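Local coordinates for protein ThreeFoil (Artificial gene, PDB 3PG0) that probably binds sugars, as a designed three-fold symmetric beta-trefoil of the ricin-type lectin family, and holds a single sodium ion between its three repeats, at residues Y29-R34 with W160-L165; D49-I54 with V100-Y105; G74-V79 with W113-L118. All blocks are in the same frame, centred on the assembly; numbering follows the deposited sequence. Where two conformers were deposited one is given.

Interaction 1 of 3, residues Y29-R34 with W160-L165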
loop_
_atom_site.group_PDB
_atom_site.type_symbol
_atom_site.label_atom_id
_atom_site.label_comp_id
_atom_site.label_asym_id
_atom_site.label_seq_id
_atom_site.Cartn_x
_atom_site.Cartn_y
_atom_site.Cartn_z
ATOM N N TYR A 29 11.422 -2.088 -1.307
ATOM C CA TYR A 29 11.064 -0.735 -1.698
ATOM C C TYR A 29 10.421 0.005 -0.543
ATOM O O TYR A 29 9.797 -0.600 0.335
ATOM C CB TYR A 29 10.030 -0.766 -2.837
ATOM C CG TYR A 29 10.562 -1.216 -4.164
ATOM C CD1 TYR A 29 10.972 -0.288 -5.119
ATOM C CD2 TYR A 29 10.661 -2.564 -4.470
ATOM C CE1 TYR A 29 11.468 -0.693 -6.336
ATOM C CE2 TYR A 29 11.154 -2.977 -5.691
ATOM C CZ TYR A 29 11.556 -2.036 -6.616
ATOM O OH TYR A 29 12.051 -2.434 -7.834
ATOM N N LYS A 30 10.583 1.317 -0.514
ATOM C CA LYS A 30 9.661 2.107 0.272
ATOM C C LYS A 30 8.664 2.698 -0.708
ATOM O O LYS A 30 8.981 2.922 -1.883
ATOM C CB LYS A 30 10.349 3.170 1.144
ATOM C CG LYS A 30 11.037 4.330 0.435
ATOM C CD LYS A 30 11.357 5.435 1.463
ATOM C CE LYS A 30 11.903 6.718 0.822
ATOM N NZ LYS A 30 11.946 7.876 1.798
ATOM N N LEU A 31 7.441 2.893 -0.234
ATOM C CA LEU A 31 6.403 3.505 -1.042
ATOM C C LEU A 31 6.026 4.808 -0.378
ATOM O O LEU A 31 5.545 4.813 0.758
ATOM C CB LEU A 31 5.174 2.582 -1.172
ATOM C CG LEU A 31 5.326 1.447 -2.183
ATOM C CD1 LEU A 31 6.197 0.373 -1.616
ATOM C CD2 LEU A 31 3.966 0.868 -2.556
ATOM N N VAL A 32 6.254 5.912 -1.090
ATOM C CA VAL A 32 6.113 7.250 -0.523
ATOM C C VAL A 32 4.971 7.978 -1.219
ATOM O O VAL A 32 4.961 8.093 -2.448
ATOM C CB VAL A 32 7.415 8.062 -0.705
ATOM C CG1 VAL A 32 7.259 9.470 -0.149
ATOM C CG2 VAL A 32 8.572 7.344 -0.031
ATOM N N ALA A 33 4.005 8.450 -0.438
ATOM C CA ALA A 33 2.877 9.189 -1.006
ATOM C C ALA A 33 3.333 10.539 -1.537
ATOM O O ALA A 33 4.124 11.249 -0.897
ATOM C CB ALA A 33 1.771 9.362 0.026
ATOM N N ARG A 34 2.820 10.901 -2.707
ATOM C CA ARG A 34 3.272 12.116 -3.382
ATOM C C ARG A 34 2.943 13.369 -2.589
ATOM O O ARG A 34 3.748 14.304 -2.530
ATOM C CB ARG A 34 2.649 12.193 -4.772
ATOM C CG ARG A 34 3.090 13.396 -5.574
ATOM C CD ARG A 34 2.592 13.336 -7.010
ATOM N NE ARG A 34 3.108 14.480 -7.766
ATOM C CZ ARG A 34 2.948 14.653 -9.076
ATOM N NH1 ARG A 34 2.283 13.761 -9.792
ATOM N NH2 ARG A 34 3.462 15.723 -9.674
ATOM N N TRP A 160 2.111 7.263 -5.687
ATOM C CA TRP A 160 3.151 6.679 -4.850
ATOM C C TRP A 160 4.466 6.611 -5.610
ATOM O O TRP A 160 4.501 6.197 -6.779
ATOM C CB TRP A 160 2.728 5.266 -4.385
ATOM C CG TRP A 160 1.485 5.294 -3.568
ATOM C CD1 TRP A 160 0.195 5.266 -4.034
ATOM C CD2 TRP A 160 1.397 5.403 -2.140
ATOM N NE1 TRP A 160 -0.689 5.345 -2.980
ATOM C CE2 TRP A 160 0.021 5.430 -1.808
ATOM C CE3 TRP A 160 2.349 5.475 -1.109
ATOM C CZ2 TRP A 160 -0.434 5.514 -0.490
ATOM C CZ3 TRP A 160 1.895 5.569 0.207
ATOM C CH2 TRP A 160 0.506 5.582 0.502
ATOM N N ARG A 161 5.544 7.022 -4.953
ATOM C CA ARG A 161 6.880 6.855 -5.509
ATOM C C ARG A 161 7.373 5.515 -4.987
ATOM O O ARG A 161 7.340 5.269 -3.772
ATOM C CB ARG A 161 7.804 7.992 -5.052
ATOM C CG ARG A 161 9.058 8.145 -5.879
ATOM C CD ARG A 161 9.727 9.501 -5.641
ATOM N NE ARG A 161 10.442 9.566 -4.366
ATOM C CZ ARG A 161 10.046 10.279 -3.314
ATOM N NH1 ARG A 161 8.935 11.003 -3.376
ATOM N NH2 ARG A 161 10.766 10.274 -2.196
ATOM N N LEU A 162 7.793 4.636 -5.897
ATOM C CA LEU A 162 8.405 3.368 -5.512
ATOM C C LEU A 162 9.915 3.548 -5.480
ATOM O O LEU A 162 10.561 3.602 -6.530
ATOM C CB LEU A 162 8.035 2.247 -6.488
ATOM C CG LEU A 162 6.775 1.421 -6.210
ATOM C CD1 LEU A 162 5.595 2.291 -5.848
ATOM C CD2 LEU A 162 6.450 0.544 -7.416
ATOM N N VAL A 163 10.468 3.643 -4.273
ATOM C CA VAL A 163 11.884 3.921 -4.083
ATOM C C VAL A 163 12.668 2.656 -3.739
ATOM O O VAL A 163 12.470 2.037 -2.691
ATOM C CB VAL A 163 12.102 4.969 -2.977
ATOM C CG1 VAL A 163 13.590 5.294 -2.835
ATOM C CG2 VAL A 163 11.288 6.231 -3.252
ATOM N N ASP A 164 13.560 2.285 -4.646
ATOM C CA ASP A 164 14.375 1.086 -4.532
ATOM C C ASP A 164 15.311 1.168 -3.318
ATOM O O ASP A 164 16.082 2.115 -3.194
ATOM C CB ASP A 164 15.186 0.943 -5.826
ATOM C CG ASP A 164 15.897 -0.384 -5.935
ATOM O OD1 ASP A 164 16.262 -0.953 -4.886
ATOM O OD2 ASP A 164 16.101 -0.854 -7.076
ATOM N N LEU A 165 15.241 0.187 -2.421
ATOM C CA LEU A 165 16.104 0.189 -1.240
ATOM C C LEU A 165 17.254 -0.769 -1.438
ATOM O O LEU A 165 17.227 -1.621 -2.337
ATOM C CB LEU A 165 15.340 -0.211 0.018
ATOM C CG LEU A 165 14.127 0.635 0.388
ATOM C CD1 LEU A 165 13.437 0.037 1.600
ATOM C CD2 LEU A 165 14.515 2.076 0.656
ATOM O OXT LEU A 165 18.223 -0.707 -0.684
HETATM O O HOH W 1 13.283 9.376 -0.878
#
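From Y29 to A33 the chain runs antiparallel to W160-D164, the axes of the two short strands approaching to 4.4 Å at 156°. K30 and V32 make the hydrogen-bonded pairs with V163 and R161; of the four backbone bonds the shortest is R161 N to V32 O, 2.8 Å. Y29, L31 and A33 form the alternating non-hydrogen-bonded pairs and put their side chains on one face with W160, L162 and D164. There the small A33 suits a broad neighbour: its CB sits over the six-membered ring of W160, 4.0 Å from the centroid, a CH-pi contact. With CG anti to its carbonyl carbon (chi1 -61°), W160 swings this ring beneath A33, while its NE1 gives a hydrogen bond to L134 O. L31 lies alongside L162, CG to CD1 3.8 Å in one of the two L162 conformers. These strands are the first and last of the beta-trefoil, so their pairing joins the two termini within its barrel, and L125 and L68 extend the apolar layer. On the K30 and V32 face, R161 bends at chi3 (76°), bringing its guanidinium alongside V32, which covers part of one face, with NH1 3.9 Å from CG1. A water at the guanidinium edge accepts from R161 NH2 at 3.0 Å and, in one of two K30 conformers, weakly from K30 NZ, probably easing the closeness of like charges. This K30 lays its CG 3.6 Å from V163 CB, flanking the valine. L165 points toward the first strand, CG 3.7 Å from K30 N.

Interaction 2 of 3, residues D49-I54 with V100-Y105. With NA (sodium ion), chain G.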
loop_
_atom_site.group_PDB
_atom_site.type_symbol
_atom_site.label_atom_id
_atom_site.label_comp_id
_atom_site.label_asym_id
_atom_site.label_seq_id
_atom_site.Cartn_x
_atom_site.Cartn_y
_atom_site.Cartn_z
ATOM N N ASP A 49 -1.865 -10.616 11.806
ATOM C CA ASP A 49 -2.955 -10.583 10.844
ATOM C C ASP A 49 -3.914 -9.480 11.265
ATOM O O ASP A 49 -4.369 -9.444 12.418
ATOM C CB ASP A 49 -3.698 -11.915 10.827
ATOM C CG ASP A 49 -2.915 -13.005 10.144
ATOM O OD1 ASP A 49 -2.145 -12.686 9.216
ATOM O OD2 ASP A 49 -3.094 -14.183 10.512
ATOM N N GLY A 50 -4.213 -8.579 10.332
ATOM C CA GLY A 50 -5.153 -7.499 10.572
ATOM C C GLY A 50 -4.542 -6.190 11.060
ATOM O O GLY A 50 -5.271 -5.202 11.240
ATOM N N ALA A 51 -3.227 -6.161 11.282
ATOM C CA ALA A 51 -2.589 -4.907 11.699
ATOM C C ALA A 51 -2.849 -3.838 10.655
ATOM O O ALA A 51 -2.863 -4.118 9.459
ATOM C CB ALA A 51 -1.092 -5.094 11.897
ATOM N N ASN A 52 -3.064 -2.610 11.110
ATOM C CA ASN A 52 -3.473 -1.544 10.202
ATOM C C ASN A 52 -2.301 -1.015 9.391
ATOM O O ASN A 52 -1.180 -0.958 9.885
ATOM C CB ASN A 52 -4.096 -0.397 10.985
ATOM C CG ASN A 52 -4.920 0.524 10.098
ATOM O OD1 ASN A 52 -5.439 0.097 9.077
ATOM N ND2 ASN A 52 -5.007 1.793 10.459
ATOM N N VAL A 53 -2.577 -0.610 8.155
ATOM C CA VAL A 53 -1.570 0.040 7.317
ATOM C C VAL A 53 -1.878 1.532 7.273
ATOM O O VAL A 53 -3.020 1.944 7.049
ATOM C CB VAL A 53 -1.532 -0.573 5.899
ATOM C CG1 VAL A 53 -0.656 0.276 4.960
ATOM C CG2 VAL A 53 -1.030 -2.014 5.985
ATOM N N ILE A 54 -0.847 2.334 7.503
ATOM C CA ILE A 54 -0.990 3.773 7.682
ATOM C C ILE A 54 0.102 4.466 6.890
ATOM O O ILE A 54 0.903 3.828 6.214
ATOM C CB ILE A 54 -0.839 4.175 9.162
ATOM C CG1 ILE A 54 0.528 3.716 9.709
ATOM C CG2 ILE A 54 -1.978 3.588 9.996
ATOM C CD1 ILE A 54 0.796 4.163 11.153
ATOM N N VAL A 100 -7.260 -0.599 4.399
ATOM C CA VAL A 100 -6.107 -1.389 3.965
ATOM C C VAL A 100 -5.310 -1.845 5.183
ATOM O O VAL A 100 -5.019 -1.049 6.077
ATOM C CB VAL A 100 -5.232 -0.601 2.962
ATOM C CG1 VAL A 100 -3.952 -1.378 2.628
ATOM C CG2 VAL A 100 -6.036 -0.339 1.688
ATOM N N ILE A 101 -4.985 -3.134 5.232
ATOM C CA ILE A 101 -4.346 -3.748 6.395
ATOM C C ILE A 101 -3.238 -4.676 5.904
ATOM O O ILE A 101 -2.962 -4.735 4.711
ATOM C CB ILE A 101 -5.360 -4.591 7.196
ATOM C CG1 ILE A 101 -5.980 -5.657 6.291
ATOM C CG2 ILE A 101 -6.464 -3.704 7.754
ATOM C CD1 ILE A 101 -6.933 -6.617 7.020
ATOM N N GLN A 102 -2.593 -5.386 6.822
ATOM C CA GLN A 102 -1.729 -6.488 6.416
ATOM C C GLN A 102 -2.393 -7.786 6.848
ATOM O O GLN A 102 -3.094 -7.829 7.857
ATOM C CB GLN A 102 -0.332 -6.361 7.034
ATOM C CG GLN A 102 -0.171 -7.142 8.304
ATOM C CD GLN A 102 1.197 -7.024 8.961
ATOM O OE1 GLN A 102 2.213 -6.727 8.322
ATOM N NE2 GLN A 102 1.213 -7.258 10.260
ATOM N N TYR A 103 -2.200 -8.839 6.070
ATOM C CA TYR A 103 -2.769 -10.133 6.429
ATOM C C TYR A 103 -1.955 -11.206 5.747
ATOM O O TYR A 103 -1.409 -10.976 4.664
ATOM C CB TYR A 103 -4.241 -10.232 5.978
ATOM C CG TYR A 103 -5.099 -11.070 6.913
ATOM C CD1 TYR A 103 -5.843 -10.462 7.920
ATOM C CD2 TYR A 103 -5.145 -12.463 6.810
ATOM C CE1 TYR A 103 -6.613 -11.203 8.793
ATOM C CE2 TYR A 103 -5.927 -13.217 7.690
ATOM C CZ TYR A 103 -6.658 -12.570 8.675
ATOM O OH TYR A 103 -7.440 -13.277 9.572
ATOM N N SER A 104 -1.864 -12.377 6.372
ATOM C CA SER A 104 -1.200 -13.499 5.731
ATOM C C SER A 104 -1.737 -13.673 4.318
ATOM O O SER A 104 -2.949 -13.582 4.090
ATOM C CB SER A 104 -1.420 -14.775 6.540
ATOM O OG SER A 104 -0.826 -14.650 7.817
ATOM N N TYR A 105 -0.833 -13.912 3.372
ATOM C CA TYR A 105 -1.217 -14.049 1.974
ATOM C C TYR A 105 -1.902 -15.387 1.723
ATOM O O TYR A 105 -1.387 -16.446 2.112
ATOM C CB TYR A 105 0.007 -13.927 1.062
ATOM C CG TYR A 105 -0.346 -13.810 -0.410
ATOM C CD1 TYR A 105 -0.932 -12.658 -0.907
ATOM C CD2 TYR A 105 -0.081 -14.850 -1.303
ATOM C CE1 TYR A 105 -1.249 -12.536 -2.236
ATOM C CE2 TYR A 105 -0.400 -14.733 -2.650
ATOM C CZ TYR A 105 -0.989 -13.569 -3.107
ATOM O OH TYR A 105 -1.316 -13.429 -4.441
HETATM NA NA NA G . -5.458 1.262 6.876
HETATM O O HOH W 2 -5.426 -15.631 10.973
#
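D49 and S104 are joined by hydrogen bonds converging on a single carboxylate oxygen: D49 OD1 accepts S104 N at 2.9 Å, from the syn side but well out of the carboxylate plane, and, in one of two serine conformers, S104 OG at 2.7 Å through its syn lone pair. Two bonds to one oxygen would limit rotation of the carboxylate where both are made, and the short aspartate side chain puts that oxygen within reach of the backbone NH and hydroxyl of S104. Backbone bonds continue the pairing: G50 N to Q102 O (2.8 Å), Q102 N to A51 O (2.9 Å) and V53 N to V100 O (3.2 Å). G50 adopts a positive phi of 93°, which glycine tolerates easily. Stacking comes next. The Y103 ring lies under D49, whose CB is 3.7 Å from the centroid over one face, with carboxylate and ring planes 11° apart. A water donates to D49 OD2 and makes a weak contact with Y103 OH. Apolar contacts are few: V53 CB meets V100 CG1 at 4.1 Å, and V53 CG2 rests against the I101 backbone. Q102 puts its amide beside A51 CB, its OE1 hydrogen-bonded to S83 OG and its NE2 to S48 O. Metal binding comes last: N52 CG is anti to its backbone N (chi1 -162°), bringing OD1 to the sodium ion; N52 OD1, V53 O and V100 O each lie 2.5 Å from it. N99, N146 and V147 complete a site of six oxygens, the Asn-Val pair recurring three times, as fits the three-fold symmetry of this designed beta-trefoil.

Interaction 3 of 3, residues G74-V79 with W113-L118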
loop_
_atom_site.group_PDB
_atom_site.type_symbol
_atom_site.label_atom_id
_atom_site.label_comp_id
_atom_site.label_asym_id
_atom_site.label_seq_id
_atom_site.Cartn_x
_atom_site.Cartn_y
_atom_site.Cartn_z
ATOM N N GLY A 74 0.797 -8.014 -14.630
ATOM C CA GLY A 74 0.829 -6.674 -14.071
ATOM C C GLY A 74 0.391 -6.610 -12.617
ATOM O O GLY A 74 0.382 -5.532 -12.022
ATOM N N TYR A 75 0.055 -7.762 -12.038
ATOM C CA TYR A 75 -0.313 -7.824 -10.627
ATOM C C TYR A 75 0.866 -8.216 -9.736
ATOM O O TYR A 75 1.758 -8.957 -10.162
ATOM C CB TYR A 75 -1.499 -8.772 -10.424
ATOM C CG TYR A 75 -2.775 -8.186 -10.979
ATOM C CD1 TYR A 75 -3.472 -7.211 -10.276
ATOM C CD2 TYR A 75 -3.268 -8.581 -12.215
ATOM C CE1 TYR A 75 -4.627 -6.654 -10.786
ATOM C CE2 TYR A 75 -4.432 -8.034 -12.729
ATOM C CZ TYR A 75 -5.106 -7.072 -12.006
ATOM O OH TYR A 75 -6.260 -6.508 -12.509
ATOM N N TYR A 76 0.859 -7.691 -8.512
ATOM C CA TYR A 76 1.894 -7.928 -7.515
ATOM C C TYR A 76 1.262 -8.170 -6.156
ATOM O O TYR A 76 0.179 -7.664 -5.869
ATOM C CB TYR A 76 2.773 -6.677 -7.376
ATOM C CG TYR A 76 3.593 -6.370 -8.607
ATOM C CD1 TYR A 76 4.940 -6.712 -8.666
ATOM C CD2 TYR A 76 3.015 -5.755 -9.719
ATOM C CE1 TYR A 76 5.695 -6.444 -9.793
ATOM C CE2 TYR A 76 3.768 -5.481 -10.854
ATOM C CZ TYR A 76 5.105 -5.830 -10.879
ATOM O OH TYR A 76 5.860 -5.556 -11.997
ATOM N N LYS A 77 1.945 -8.924 -5.303
ATOM C CA LYS A 77 1.650 -8.839 -3.880
ATOM C C LYS A 77 2.744 -7.986 -3.266
ATOM O O LYS A 77 3.876 -7.952 -3.763
ATOM C CB LYS A 77 1.532 -10.212 -3.197
ATOM C CG LYS A 77 2.784 -11.063 -3.188
ATOM C CD LYS A 77 2.603 -12.283 -2.276
ATOM C CE LYS A 77 3.870 -13.125 -2.258
ATOM N NZ LYS A 77 3.752 -14.297 -1.314
ATOM N N LEU A 78 2.389 -7.251 -2.222
ATOM C CA LEU A 78 3.353 -6.420 -1.517
ATOM C C LEU A 78 3.492 -6.965 -0.111
ATOM O O LEU A 78 2.526 -7.005 0.659
ATOM C CB LEU A 78 2.895 -4.961 -1.482
ATOM C CG LEU A 78 3.169 -4.176 -2.764
ATOM C CD1 LEU A 78 2.121 -4.479 -3.810
ATOM C CD2 LEU A 78 3.198 -2.679 -2.465
ATOM N N VAL A 79 4.703 -7.393 0.221
ATOM C CA VAL A 79 4.930 -8.128 1.461
ATOM C C VAL A 79 5.798 -7.298 2.394
ATOM O O VAL A 79 6.900 -6.897 2.023
ATOM C CB VAL A 79 5.644 -9.472 1.200
ATOM C CG1 VAL A 79 5.814 -10.229 2.498
ATOM C CG2 VAL A 79 4.860 -10.304 0.193
ATOM N N TRP A 113 -2.285 -6.383 -6.387
ATOM C CA TRP A 113 -2.272 -4.965 -6.718
ATOM C C TRP A 113 -1.678 -4.735 -8.094
ATOM O O TRP A 113 -0.592 -5.228 -8.396
ATOM C CB TRP A 113 -1.461 -4.205 -5.661
ATOM C CG TRP A 113 -2.056 -4.296 -4.291
ATOM C CD1 TRP A 113 -1.838 -5.281 -3.361
ATOM C CD2 TRP A 113 -3.001 -3.387 -3.701
ATOM N NE1 TRP A 113 -2.571 -5.030 -2.228
ATOM C CE2 TRP A 113 -3.309 -3.885 -2.414
ATOM C CE3 TRP A 113 -3.606 -2.199 -4.130
ATOM C CZ2 TRP A 113 -4.186 -3.227 -1.542
ATOM C CZ3 TRP A 113 -4.496 -1.548 -3.271
ATOM C CH2 TRP A 113 -4.764 -2.057 -1.987
ATOM N N ARG A 114 -2.399 -4.003 -8.937
ATOM C CA ARG A 114 -1.869 -3.619 -10.241
ATOM C C ARG A 114 -1.017 -2.369 -10.058
ATOM O O ARG A 114 -1.504 -1.351 -9.570
ATOM C CB ARG A 114 -3.010 -3.362 -11.236
ATOM C CG ARG A 114 -2.614 -3.421 -12.711
ATOM C CD ARG A 114 -3.845 -3.412 -13.632
ATOM N NE ARG A 114 -4.279 -2.063 -14.014
ATOM C CZ ARG A 114 -5.366 -1.449 -13.550
ATOM N NH1 ARG A 114 -6.154 -2.052 -12.675
ATOM N NH2 ARG A 114 -5.671 -0.224 -13.965
ATOM N N LEU A 115 0.252 -2.432 -10.452
ATOM C CA LEU A 115 1.147 -1.276 -10.338
ATOM C C LEU A 115 1.221 -0.490 -11.647
ATOM O O LEU A 115 1.941 -0.871 -12.571
ATOM C CB LEU A 115 2.553 -1.706 -9.893
ATOM C CG LEU A 115 2.804 -1.796 -8.382
ATOM C CD1 LEU A 115 1.784 -2.696 -7.692
ATOM C CD2 LEU A 115 4.222 -2.274 -8.098
ATOM N N VAL A 116 0.480 0.616 -11.707
ATOM C CA VAL A 116 0.301 1.387 -12.939
ATOM C C VAL A 116 1.163 2.651 -12.974
ATOM O O VAL A 116 1.025 3.532 -12.131
ATOM C CB VAL A 116 -1.194 1.745 -13.163
ATOM C CG1 VAL A 116 -1.392 2.404 -14.527
ATOM C CG2 VAL A 116 -2.045 0.498 -13.033
ATOM N N ASP A 117 2.053 2.718 -13.963
ATOM C CA ASP A 117 2.964 3.841 -14.141
ATOM C C ASP A 117 2.168 5.050 -14.640
ATOM O O ASP A 117 1.516 4.977 -15.683
ATOM C CB ASP A 117 4.051 3.446 -15.149
ATOM C CG ASP A 117 5.129 4.509 -15.321
ATOM O OD1 ASP A 117 4.990 5.630 -14.780
ATOM O OD2 ASP A 117 6.122 4.216 -16.021
ATOM N N LEU A 118 2.211 6.150 -13.888
ATOM C CA LEU A 118 1.411 7.336 -14.195
ATOM C C LEU A 118 2.090 8.314 -15.153
ATOM O O LEU A 118 1.464 9.280 -15.604
ATOM C CB LEU A 118 1.002 8.065 -12.914
ATOM C CG LEU A 118 0.118 7.225 -11.992
ATOM C CD1 LEU A 118 -0.027 7.877 -10.613
ATOM C CD2 LEU A 118 -1.258 6.979 -12.634
HETATM O O HOH W 3 1.230 -3.605 -13.490
HETATM O O HOH W 4 -6.527 -3.821 -11.055
#
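The side chains of L78 and W113 cross at about a right angle in the apolar centre, L78 CD1 lying 4.0 Å from W113 CB. Both belong to the barrel of the beta-trefoil, where strands 75-80 and 113-117, the first and last strands of the middle repeat, pair antiparallel only briefly before splaying, their axes 111° apart. L78 and L115 both point toward the opposite strand and their CD1 methyls approach each other, while L68, L87 and L125 close in on L78; branched leucines suit this interior. L78 CD1 touches W113 at CB and CD1, where the indole joins its stem, and the tryptophan gives its NE1 hydrogen to L87 O. Next outward, L115 packs on Y76. In one of the two leucine conformers CD2 stands over one face of the ring, 4.2 Å from the centroid, and CD1 comes to 3.9 Å from Y76 CD2. Having CG anti to its carbonyl carbon (chi1 -67°) lets Y76 present that face, while W113 O lies at the ring edge. Y76 and W113 form the hydrogen-bonded backbone pair: W113 N to Y76 O at 2.8 Å and Y76 N to W113 O at 2.9 Å. Farther out, on the other side of the sheet, Y75 and R114 cross with ring and guanidinium planes 77° apart. Contact comes through the aliphatic part of the arginine, CB being 3.7 Å from Y75 CE1, whereas the ring also takes part in a cation-pi interaction with R128. At the polar edge G74 takes a positive-phi conformation favourable to glycine, and the bond from L115 N to its carbonyl O is weak. A water also links the two backbones there, donating to G74 O at 2.6 Å and to L115 O at 3.0 Å.

From the N terminus, residues 29-34 begin interaction 1, whose loop closes only at 160-165, the end of the chain, so that both other contacts fall within it. Residues 49-54 open interaction 2 and 74-79 open interaction 3; 100-105 then closes the former before 113-118 closes the latter, and these two loops therefore cross. Interactions 1 and 3 share the barrel sheet and touch in its interior, L31 CD2 lying 3.6 Å from L78 CD2. Interaction 2 ties the hairpin layer of successive repeats around the sodium ion, its centre about 17 Å from that of interaction 3, which it meets through Y105 packed on K77 and V100 on W113.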